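Side-chain contacts in chemotactic transducer PctC (Pseudomonas aeruginosa, PDB 5LTV), which binds gamma-aminobutanoate through its extracytoplasmic Cache-type ligand-binding domain and probably steers chemotaxis toward this and related amino compounds: residues A[114-118]-A[119-123]; A[56-59]-A[60-63]; A[35-38]-A[39-43]; A[207-210]-A[211-215]. All blocks are in the same frame, centred on the assembly; numbering follows the deposited sequence.

Contact 1 (A[114-118]-A[119-123]). With ABU (gamma-amino-butanoic acid), chain H; SO4 (sulfate ion), chain K; SO4 (sulfate ion), chain I.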
loop_
_atom_site.group_PDB
_atom_site.type_symbol
_atom_site.label_atom_id
_atom_site.label_comp_id
_atom_site.label_asym_id
_atom_site.label_seq_id
_atom_site.Cartn_x
_atom_site.Cartn_y
_atom_site.Cartn_z
ATOM N N GLU A 114 -11.378 15.370 -15.275
ATOM C CA GLU A 114 -10.917 16.266 -16.319
ATOM C C GLU A 114 -9.582 16.885 -15.908
ATOM O O GLU A 114 -9.422 17.356 -14.773
ATOM C CB GLU A 114 -11.987 17.342 -16.578
ATOM C CG GLU A 114 -11.514 18.601 -17.317
ATOM C CD GLU A 114 -11.422 18.437 -18.800
ATOM O OE1 GLU A 114 -10.361 18.026 -19.311
ATOM O OE2 GLU A 114 -12.407 18.763 -19.496
ATOM N N GLY A 115 -8.623 16.857 -16.830
ATOM C CA GLY A 115 -7.299 17.400 -16.593
ATOM C C GLY A 115 -6.408 16.574 -15.690
ATOM O O GLY A 115 -5.353 17.074 -15.272
ATOM N N TYR A 116 -6.808 15.341 -15.350
ATOM C CA TYR A 116 -5.956 14.466 -14.552
ATOM C C TYR A 116 -4.573 14.296 -15.193
ATOM O O TYR A 116 -4.453 13.986 -16.379
ATOM C CB TYR A 116 -6.618 13.095 -14.373
ATOM C CG TYR A 116 -5.754 12.146 -13.578
ATOM C CD1 TYR A 116 -5.692 12.238 -12.186
ATOM C CD2 TYR A 116 -4.966 11.170 -14.217
ATOM C CE1 TYR A 116 -4.911 11.364 -11.446
ATOM C CE2 TYR A 116 -4.165 10.284 -13.477
ATOM C CZ TYR A 116 -4.148 10.389 -12.105
ATOM O OH TYR A 116 -3.348 9.547 -11.390
ATOM N N ASP A 117 -3.528 14.496 -14.406
ATOM C CA ASP A 117 -2.156 14.348 -14.882
ATOM C C ASP A 117 -1.441 13.520 -13.824
ATOM O O ASP A 117 -1.202 14.025 -12.704
ATOM C CB ASP A 117 -1.497 15.712 -15.104
ATOM C CG ASP A 117 -0.028 15.603 -15.541
ATOM O OD1 ASP A 117 0.540 14.495 -15.553
ATOM O OD2 ASP A 117 0.578 16.644 -15.847
ATOM N N PRO A 118 -1.117 12.249 -14.101
ATOM C CA PRO A 118 -0.555 11.402 -13.036
ATOM C C PRO A 118 0.764 11.929 -12.533
ATOM O O PRO A 118 1.154 11.601 -11.401
ATOM C CB PRO A 118 -0.382 10.025 -13.705
ATOM C CG PRO A 118 -0.192 10.386 -15.211
ATOM C CD PRO A 118 -1.117 11.577 -15.417
ATOM N N ARG A 119 1.468 12.729 -13.342
ATOM C CA ARG A 119 2.766 13.231 -12.896
ATOM C C ARG A 119 2.642 14.166 -11.704
ATOM O O ARG A 119 3.624 14.346 -10.975
ATOM C CB ARG A 119 3.497 13.910 -14.056
ATOM C CG ARG A 119 3.699 12.951 -15.258
ATOM C CD ARG A 119 4.177 13.684 -16.467
ATOM N NE ARG A 119 3.160 14.656 -16.876
ATOM C CZ ARG A 119 3.269 15.452 -17.925
ATOM N NH1 ARG A 119 4.374 15.407 -18.698
ATOM N NH2 ARG A 119 2.284 16.300 -18.191
ATOM N N THR A 120 1.451 14.710 -11.443
ATOM C CA THR A 120 1.310 15.601 -10.289
ATOM C C THR A 120 1.005 14.860 -8.997
ATOM O O THR A 120 0.788 15.513 -7.972
ATOM C CB THR A 120 0.199 16.649 -10.515
ATOM O OG1 THR A 120 -1.071 16.003 -10.636
ATOM C CG2 THR A 120 0.469 17.557 -11.756
ATOM N N ARG A 121 0.965 13.528 -9.002
ATOM C CA ARG A 121 0.434 12.807 -7.862
ATOM C C ARG A 121 1.557 12.179 -7.047
ATOM O O ARG A 121 2.608 11.796 -7.589
ATOM C CB ARG A 121 -0.573 11.744 -8.325
ATOM C CG ARG A 121 -1.804 12.338 -9.140
ATOM C CD ARG A 121 -2.959 12.743 -8.228
ATOM N NE ARG A 121 -3.584 11.581 -7.579
ATOM C CZ ARG A 121 -4.198 11.608 -6.387
ATOM N NH1 ARG A 121 -4.251 12.736 -5.705
ATOM N NH2 ARG A 121 -4.732 10.509 -5.871
ATOM N N ALA A 122 1.305 12.050 -5.731
ATOM C CA ALA A 122 2.337 11.585 -4.800
ATOM C C ALA A 122 2.857 10.196 -5.137
ATOM O O ALA A 122 4.035 9.908 -4.885
ATOM C CB ALA A 122 1.814 11.602 -3.362
ATOM N N TRP A 123 2.006 9.301 -5.659
ATOM C CA TRP A 123 2.512 7.960 -5.948
ATOM C C TRP A 123 3.483 8.001 -7.111
ATOM O O TRP A 123 4.362 7.138 -7.228
ATOM C CB TRP A 123 1.365 6.989 -6.252
ATOM C CG TRP A 123 0.504 7.377 -7.453
ATOM C CD1 TRP A 123 -0.688 8.005 -7.402
ATOM C CD2 TRP A 123 0.778 7.136 -8.851
ATOM N NE1 TRP A 123 -1.204 8.173 -8.685
ATOM C CE2 TRP A 123 -0.320 7.660 -9.592
ATOM C CE3 TRP A 123 1.834 6.528 -9.549
ATOM C CZ2 TRP A 123 -0.392 7.595 -10.985
ATOM C CZ3 TRP A 123 1.759 6.443 -10.936
ATOM C CH2 TRP A 123 0.651 6.983 -11.645
HETATM N N ABU H . -6.434 3.998 -9.676
HETATM C CD ABU H . -6.301 5.299 -8.964
HETATM C CB ABU H . -5.617 6.348 -9.799
HETATM C CG ABU H . -4.447 7.014 -9.095
HETATM C C ABU H . -4.595 8.383 -8.454
HETATM O O ABU H . -5.388 8.507 -7.487
HETATM O OXT ABU H . -3.854 9.314 -8.877
HETATM S S SO4 K . 3.904 18.456 -20.769
HETATM O O1 SO4 K . 3.459 19.338 -19.691
HETATM O O2 SO4 K . 5.086 17.715 -20.344
HETATM O O3 SO4 K . 2.858 17.497 -21.117
HETATM O O4 SO4 K . 4.215 19.283 -21.931
HETATM S S SO4 I . -5.367 12.640 -1.893
HETATM O O1 SO4 I . -5.864 11.755 -0.854
HETATM O O2 SO4 I . -4.373 13.551 -1.323
HETATM O O3 SO4 I . -6.508 13.358 -2.485
HETATM O O4 SO4 I . -4.744 11.870 -2.952
HETATM O O HOH W 1 -4.098 16.053 -11.861
#
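Asp117 turns its carboxylate forward, toward the residue two places on, with CG anti to its own N (chi1 177°), and Arg119 comes to meet it by bending at chi3 (-63°). The arginine grips side-on: NE reaches OD1 of Asp117 at 2.9 Å on the syn lone pair, almost in the guanidinium plane, while NH2 takes OD2, tilted from both planes. OD1 is held twice, since Arg119 N also comes down on it from above the carboxylate plane. The far edge of this guanidinium binds a sulfate, probably from the crystallisation liquor. The carbonyl O of Asp117 is gripped by Thr120 as well, by N from above the carbonyl plane and by OG1 at 2.9 Å within it, which closes a short 3-10 turn.

The ligand-binding side chains flank this turn, Tyr116 before it and Arg121 and Trp123 after it. Arg121 bends at chi2 and chi3, putting NE 2.6 Å from ABU OXT along a nearly straight bond (167°), and NH2 2.7 Å from ABU O. Trp123 brings NE1 to the same OXT at 2.9 Å, and Tyr116 OH donates to it at 2.6 Å, so three donors converge on one carboxylate oxygen. The tyrosine and indole each meet OXT at the ring edge. Pro118 CB packs against Trp123 CZ2 at 3.6 Å, and Phe104 touches both side chains. The ligand is also hydrogen-bonded to Asp168 and to Ala142 N. This is the carboxylate end of the GABA pocket, in keeping with the way amino acid-sensing Cache domains hold the carboxylate of their ligand.

Contact 2 (A[56-59]-A[60-63]). With SO4 (sulfate ion), chain J.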
loop_
_atom_site.group_PDB
_atom_site.type_symbol
_atom_site.label_atom_id
_atom_site.label_comp_id
_atom_site.label_asym_id
_atom_site.label_seq_id
_atom_site.Cartn_x
_atom_site.Cartn_y
_atom_site.Cartn_z
ATOM N N ARG A 56 1.972 -8.766 -3.564
ATOM C CA ARG A 56 1.574 -7.635 -4.396
ATOM C C ARG A 56 2.794 -6.847 -4.887
ATOM O O ARG A 56 2.867 -6.461 -6.059
ATOM C CB ARG A 56 0.589 -6.753 -3.611
ATOM C CG ARG A 56 -0.857 -7.024 -4.010
ATOM C CD ARG A 56 -1.234 -8.518 -3.764
ATOM N NE ARG A 56 -2.650 -8.750 -4.004
ATOM C CZ ARG A 56 -3.324 -9.812 -3.590
ATOM N NH1 ARG A 56 -2.736 -10.764 -2.871
ATOM N NH2 ARG A 56 -4.620 -9.884 -3.863
ATOM N N MET A 57 3.778 -6.631 -4.017
ATOM C CA MET A 57 5.011 -5.973 -4.445
ATOM C C MET A 57 5.643 -6.695 -5.634
ATOM O O MET A 57 6.042 -6.063 -6.620
ATOM C CB MET A 57 5.999 -5.900 -3.270
ATOM C CG MET A 57 5.523 -4.934 -2.184
ATOM S SD MET A 57 6.557 -4.747 -0.702
ATOM C CE MET A 57 7.681 -6.116 -0.842
ATOM N N HIS A 58 5.759 -8.022 -5.543
ATOM C CA HIS A 58 6.400 -8.786 -6.596
ATOM C C HIS A 58 5.684 -8.584 -7.919
ATOM O O HIS A 58 6.326 -8.473 -8.974
ATOM C CB HIS A 58 6.429 -10.273 -6.215
ATOM C CG HIS A 58 7.219 -10.557 -4.973
ATOM N ND1 HIS A 58 7.049 -11.702 -4.224
ATOM C CD2 HIS A 58 8.195 -9.840 -4.355
ATOM C CE1 HIS A 58 7.877 -11.672 -3.191
ATOM N NE2 HIS A 58 8.574 -10.550 -3.244
ATOM N N LEU A 59 4.348 -8.544 -7.882
ATOM C CA LEU A 59 3.591 -8.374 -9.117
ATOM C C LEU A 59 3.879 -7.018 -9.729
ATOM O O LEU A 59 4.002 -6.895 -10.952
ATOM C CB LEU A 59 2.081 -8.565 -8.862
ATOM C CG LEU A 59 1.680 -10.038 -8.642
ATOM C CD1 LEU A 59 0.247 -10.166 -8.075
ATOM C CD2 LEU A 59 1.850 -10.865 -9.936
ATOM N N VAL A 60 4.026 -5.990 -8.881
ATOM C CA VAL A 60 4.306 -4.638 -9.375
ATOM C C VAL A 60 5.727 -4.564 -9.917
ATOM O O VAL A 60 5.976 -4.007 -11.006
ATOM C CB VAL A 60 4.032 -3.606 -8.258
ATOM C CG1 VAL A 60 4.483 -2.234 -8.651
ATOM C CG2 VAL A 60 2.519 -3.587 -7.945
ATOM N N GLU A 61 6.661 -5.212 -9.217
ATOM C CA GLU A 61 8.001 -5.359 -9.747
ATOM C C GLU A 61 7.978 -6.051 -11.100
ATOM O O GLU A 61 8.722 -5.663 -12.018
ATOM C CB GLU A 61 8.888 -6.146 -8.775
ATOM C CG GLU A 61 9.486 -5.301 -7.698
ATOM C CD GLU A 61 9.687 -6.024 -6.362
ATOM O OE1 GLU A 61 9.938 -5.334 -5.343
ATOM O OE2 GLU A 61 9.623 -7.277 -6.302
ATOM N N GLY A 62 7.159 -7.096 -11.243
ATOM C CA GLY A 62 7.169 -7.819 -12.509
ATOM C C GLY A 62 6.513 -7.032 -13.625
ATOM O O GLY A 62 6.849 -7.209 -14.810
ATOM N N LEU A 63 5.567 -6.143 -13.267
ATOM C CA LEU A 63 4.926 -5.280 -14.250
ATOM C C LEU A 63 5.945 -4.313 -14.823
ATOM O O LEU A 63 6.007 -4.100 -16.032
ATOM C CB LEU A 63 3.752 -4.511 -13.614
ATOM C CG LEU A 63 3.093 -3.400 -14.470
ATOM C CD1 LEU A 63 2.717 -3.890 -15.855
ATOM C CD2 LEU A 63 1.799 -2.872 -13.803
HETATM S S SO4 J . -6.213 -12.624 -2.312
HETATM O O1 SO4 J . -6.577 -11.904 -1.070
HETATM O O2 SO4 J . -6.749 -13.988 -2.308
HETATM O O3 SO4 J . -4.751 -12.738 -2.411
HETATM O O4 SO4 J . -6.740 -11.944 -3.494
#
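Met57 O accepts a hydrogen bond from Glu61 N at 2.8 Å, nearly linear at the hydrogen (172°), one of four consecutive i to i+4 links that carry the helix from 56-59 into 60-63. Glu61 then folds back over this turn: its chain bends at chi2 (148°), which brings OE2 alongside His58. The two side chains point the same way, ring and carboxylate planes 35° apart, and OE2 meets the edge of the imidazole at CD2, 3.5 Å away. His58 NE2 stays 4.6 Å from Glu61 OE2, so any charge attraction here would act without a direct bond. On another side of the helix Val60 CG2 lies 3.5 Å from Arg56 O, a turn earlier.

Arg56 reaches away from this turn and puts its guanidinium edge against a sulfate, NH1 to O3 at 2.9 Å and NH2 to O4 at 3.0 Å; Trp52 binds the same ion and makes a cation-pi contact with the arginine. Met57 and Val60 rest on Met151 of strand 147-157, Leu59 and Leu63 touch helix 85-90, and the long helix 34-68 thereby packs against the sheet of the ligand-binding half.

Contact 3 (A[35-38]-A[39-43])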
loop_
_atom_site.group_PDB
_atom_site.type_symbol
_atom_site.label_atom_id
_atom_site.label_comp_id
_atom_site.label_asym_id
_atom_site.label_seq_id
_atom_site.Cartn_x
_atom_site.Cartn_y
_atom_site.Cartn_z
ATOM N N GLU A 35 0.790 -11.707 27.950
ATOM C CA GLU A 35 1.774 -10.984 27.156
ATOM C C GLU A 35 2.427 -11.883 26.110
ATOM O O GLU A 35 2.634 -11.465 24.965
ATOM C CB GLU A 35 2.832 -10.379 28.065
ATOM C CG GLU A 35 4.109 -10.059 27.337
ATOM C CD GLU A 35 4.698 -8.720 27.733
ATOM O OE1 GLU A 35 4.339 -8.221 28.811
ATOM O OE2 GLU A 35 5.507 -8.160 26.961
ATOM N N ASN A 36 2.777 -13.116 26.484
ATOM C CA ASN A 36 3.327 -14.067 25.520
ATOM C C ASN A 36 2.347 -14.361 24.396
ATOM O O ASN A 36 2.752 -14.549 23.246
ATOM C CB ASN A 36 3.686 -15.374 26.218
ATOM C CG ASN A 36 5.124 -15.427 26.659
ATOM O OD1 ASN A 36 6.014 -14.963 25.952
ATOM N ND2 ASN A 36 5.364 -15.997 27.841
ATOM N N TYR A 37 1.057 -14.443 24.722
ATOM C CA TYR A 37 0.051 -14.837 23.749
ATOM C C TYR A 37 -0.207 -13.724 22.748
ATOM O O TYR A 37 -0.315 -13.979 21.547
ATOM C CB TYR A 37 -1.204 -15.233 24.506
ATOM C CG TYR A 37 -2.514 -15.071 23.788
ATOM C CD1 TYR A 37 -3.106 -16.143 23.142
ATOM C CD2 TYR A 37 -3.208 -13.870 23.821
ATOM C CE1 TYR A 37 -4.324 -16.013 22.514
ATOM C CE2 TYR A 37 -4.430 -13.733 23.183
ATOM C CZ TYR A 37 -4.979 -14.809 22.541
ATOM O OH TYR A 37 -6.182 -14.697 21.913
ATOM N N LEU A 38 -0.315 -12.483 23.222
ATOM C CA LEU A 38 -0.447 -11.349 22.312
ATOM C C LEU A 38 0.820 -11.180 21.465
ATOM O O LEU A 38 0.747 -10.803 20.287
ATOM C CB LEU A 38 -0.737 -10.083 23.110
ATOM C CG LEU A 38 -2.129 -9.953 23.696
ATOM C CD1 LEU A 38 -2.210 -8.641 24.452
ATOM C CD2 LEU A 38 -3.216 -10.036 22.615
ATOM N N GLY A 39 1.995 -11.449 22.058
ATOM C CA GLY A 39 3.234 -11.384 21.299
ATOM C C GLY A 39 3.288 -12.396 20.165
ATOM O O GLY A 39 3.869 -12.124 19.109
ATOM N N GLU A 40 2.687 -13.570 20.364
ATOM C CA GLU A 40 2.669 -14.592 19.327
ATOM C C GLU A 40 1.653 -14.272 18.240
ATOM O O GLU A 40 1.918 -14.492 17.053
ATOM C CB GLU A 40 2.367 -15.959 19.938
ATOM C CG GLU A 40 2.611 -17.118 18.983
ATOM C CD GLU A 40 4.065 -17.219 18.548
ATOM O OE1 GLU A 40 4.898 -17.734 19.328
ATOM O OE2 GLU A 40 4.376 -16.770 17.425
ATOM N N ILE A 41 0.487 -13.758 18.625
ATOM C CA ILE A 41 -0.521 -13.408 17.633
ATOM C C ILE A 41 -0.077 -12.214 16.817
ATOM O O ILE A 41 -0.311 -12.153 15.610
ATOM C CB ILE A 41 -1.864 -13.137 18.324
ATOM C CG1 ILE A 41 -2.246 -14.345 19.175
ATOM C CG2 ILE A 41 -2.955 -12.696 17.289
ATOM C CD1 ILE A 41 -3.681 -14.401 19.479
ATOM N N GLY A 42 0.544 -11.234 17.466
ATOM C CA GLY A 42 1.063 -10.093 16.732
ATOM C C GLY A 42 2.119 -10.489 15.720
ATOM O O GLY A 42 2.152 -9.962 14.609
ATOM N N THR A 43 2.988 -11.429 16.094
ATOM C CA THR A 43 4.014 -11.910 15.183
ATOM C C THR A 43 3.391 -12.589 13.971
ATOM O O THR A 43 3.720 -12.262 12.824
ATOM C CB THR A 43 4.937 -12.870 15.928
ATOM O OG1 THR A 43 5.706 -12.129 16.878
ATOM C CG2 THR A 43 5.875 -13.569 14.983
#
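Ile41 lays its CD1 methyl over one face of the Tyr37 ring, a CH-pi contact between residues one helical turn apart. CD1 stands 3.7 Å from the ring centroid and 28° off the ring normal, so the methyl sits away from the centre, toward the hydroxyl-bearing end (CZ). Its nearest ring atom is Tyr37 CZ at 3.4 Å, and Tyr37 OH is hardly farther. Both torsions serve this overlap. Tyr37, with its ring anti to the backbone N (chi1 153°), carries it outward from the helix, leaning slightly toward the next turn, while the CG1 branch of Ile41 lies beside its own N, opposite the carbonyl carbon, and from there chi2 (-159°) carries CD1 to the face of the ring. The same branch runs close past the backbone, with CG1 3.1 Å from Tyr37 O.

That carbonyl is also the acceptor for Ile41 N at 3.0 Å, and Glu40 N adds a weak second bond to it. The other links here, such as Gly42 N to Leu38 O at 2.9 Å, keep the regular i to i+4 pattern. Further along, Gly39 O accepts twice, from Thr43 N and from Thr43 OG1 at 2.9 Å, the hydroxyl folding back onto the carbonyl of the preceding turn as helical threonines often do.

On another flank Leu38 is buried and touches Val226 of strand 225-228, as does Glu35. An i to i+4 aromatic-aliphatic pair on the outer side of a helix is what this amounts to, set in the long N-terminal helix that runs beside both sheets of a double Cache domain.

Contact 4 (A[207-210]-A[211-215])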
loop_
_atom_site.group_PDB
_atom_site.type_symbol
_atom_site.label_atom_id
_atom_site.label_comp_id
_atom_site.label_asym_id
_atom_site.label_seq_id
_atom_site.Cartn_x
_atom_site.Cartn_y
_atom_site.Cartn_z
ATOM N N VAL A 207 -8.891 6.007 9.999
ATOM C CA VAL A 207 -7.794 5.956 9.042
ATOM C C VAL A 207 -7.251 7.355 8.789
ATOM O O VAL A 207 -8.011 8.305 8.584
ATOM C CB VAL A 207 -8.239 5.270 7.744
ATOM C CG1 VAL A 207 -7.276 5.613 6.621
ATOM C CG2 VAL A 207 -8.253 3.760 7.968
ATOM N N LEU A 208 -5.921 7.477 8.810
ATOM C CA LEU A 208 -5.143 8.703 8.619
ATOM C C LEU A 208 -5.253 9.668 9.790
ATOM O O LEU A 208 -4.746 10.795 9.697
ATOM C CB LEU A 208 -5.491 9.452 7.320
ATOM C CG LEU A 208 -5.125 8.760 6.005
ATOM C CD1 LEU A 208 -5.230 9.733 4.840
ATOM C CD2 LEU A 208 -3.722 8.136 6.059
ATOM N N LYS A 209 -5.898 9.273 10.882
ATOM C CA LYS A 209 -5.777 10.042 12.103
ATOM C C LYS A 209 -4.495 9.651 12.837
ATOM O O LYS A 209 -3.951 8.555 12.659
ATOM C CB LYS A 209 -6.983 9.808 13.008
ATOM C CG LYS A 209 -8.021 10.927 13.019
ATOM C CD LYS A 209 -8.662 11.142 11.655
ATOM C CE LYS A 209 -10.116 11.606 11.801
ATOM N NZ LYS A 209 -10.865 11.561 10.484
ATOM N N THR A 210 -4.016 10.555 13.686
ATOM C CA THR A 210 -2.957 10.153 14.600
ATOM C C THR A 210 -3.530 9.357 15.764
ATOM O O THR A 210 -4.739 9.374 16.028
ATOM C CB THR A 210 -2.206 11.359 15.144
ATOM O OG1 THR A 210 -3.085 12.118 15.994
ATOM C CG2 THR A 210 -1.702 12.223 13.983
ATOM N N LEU A 211 -2.646 8.641 16.465
ATOM C CA LEU A 211 -3.107 7.905 17.637
ATOM C C LEU A 211 -3.623 8.849 18.703
ATOM O O LEU A 211 -4.582 8.521 19.412
ATOM C CB LEU A 211 -1.992 7.029 18.200
ATOM C CG LEU A 211 -1.940 5.611 17.638
ATOM C CD1 LEU A 211 -0.554 5.089 17.776
ATOM C CD2 LEU A 211 -2.907 4.685 18.356
ATOM N N ALA A 212 -3.012 10.031 18.819
ATOM C CA ALA A 212 -3.490 11.027 19.772
ATOM C C ALA A 212 -4.890 11.512 19.412
ATOM O O ALA A 212 -5.678 11.840 20.309
ATOM C CB ALA A 212 -2.499 12.193 19.828
ATOM N N GLU A 213 -5.219 11.557 18.113
ATOM C CA GLU A 213 -6.578 11.886 17.688
ATOM C C GLU A 213 -7.553 10.738 17.952
ATOM O O GLU A 213 -8.707 10.970 18.320
ATOM C CB GLU A 213 -6.593 12.225 16.205
ATOM C CG GLU A 213 -6.100 13.600 15.842
ATOM C CD GLU A 213 -6.130 13.810 14.352
ATOM O OE1 GLU A 213 -5.125 13.468 13.693
ATOM O OE2 GLU A 213 -7.162 14.289 13.825
ATOM N N ALA A 214 -7.104 9.500 17.755
ATOM C CA ALA A 214 -7.996 8.355 17.909
ATOM C C ALA A 214 -8.304 8.064 19.376
ATOM O O ALA A 214 -9.425 7.664 19.701
ATOM C CB ALA A 214 -7.385 7.123 17.239
ATOM N N TYR A 215 -7.324 8.238 20.271
ATOM C CA TYR A 215 -7.469 7.903 21.692
ATOM C C TYR A 215 -7.044 9.079 22.560
ATOM O O TYR A 215 -5.953 9.075 23.151
ATOM C CB TYR A 215 -6.673 6.645 22.040
ATOM C CG TYR A 215 -7.059 5.487 21.162
ATOM C CD1 TYR A 215 -8.378 5.043 21.105
ATOM C CD2 TYR A 215 -6.114 4.847 20.372
ATOM C CE1 TYR A 215 -8.746 3.986 20.288
ATOM C CE2 TYR A 215 -6.469 3.787 19.552
ATOM C CZ TYR A 215 -7.786 3.356 19.512
ATOM O OH TYR A 215 -8.143 2.294 18.694
#
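Glu213 reaches back from the first turn of its short helix to Thr210 and Lys209. Its CB lies 3.4 Å from Thr210 O, and CG, set beside the backbone N by chi1 (-78°), passes just as near to Thr210 OG1. From CG the chain runs extended to CD, which approaches Lys209 CG. At the tip the two oxygens part company. OE1 takes the backbone N-H of Thr210 at 3.1 Å, along a line that is practically straight at the hydrogen (179°) although the donor stands well above the carboxylate plane. OE2 instead rests against the aliphatic part of Lys209, 3.6 Å from CG.

Thr210 bonds in the reverse direction. It occupies the N-cap, and with OG1 tucked between its own N and carbonyl carbon (chi1 67°) it accepts from Glu213 N at 3.1 Å. These reciprocal bonds, side chain to backbone in each direction, make a capping box, and they provide for backbone N-H groups on both sides of the helix start. Thr210 OG1 also makes a weak, long bond to Glu213 OE1. Ala214 N then closes the first regular turn on Thr210 O at 2.9 Å.

Lys209 crosses Glu213 at about a right angle, but its ammonium leads elsewhere: NZ is 5.7 Å from Glu213 OE2 and bonds to Gly205 O. Behind the cap, Leu211 is buried against Phe190 and Val192 of strand 188-193.

Along the chain the order is contact 3, contact 2, contact 1, contact 4. Contacts 3 and 2 share helix 34-68, their centres about 31 Å apart, one near its start beside the sheet that holds strand 225-228, the other farther on against the sheet that holds strand 147-157. Contact 1 belongs with the latter, ligand-binding half, its centre about 22 Å from that of contact 2; contact 4 lies by the other sheet, its centre about 23 Å from that of contact 3. None touches another. The long helix thus spans two similar five-stranded antiparallel sheets, both ordered 2-1-5-4-3, and GABA occupies the half that is farther from the start of the helix.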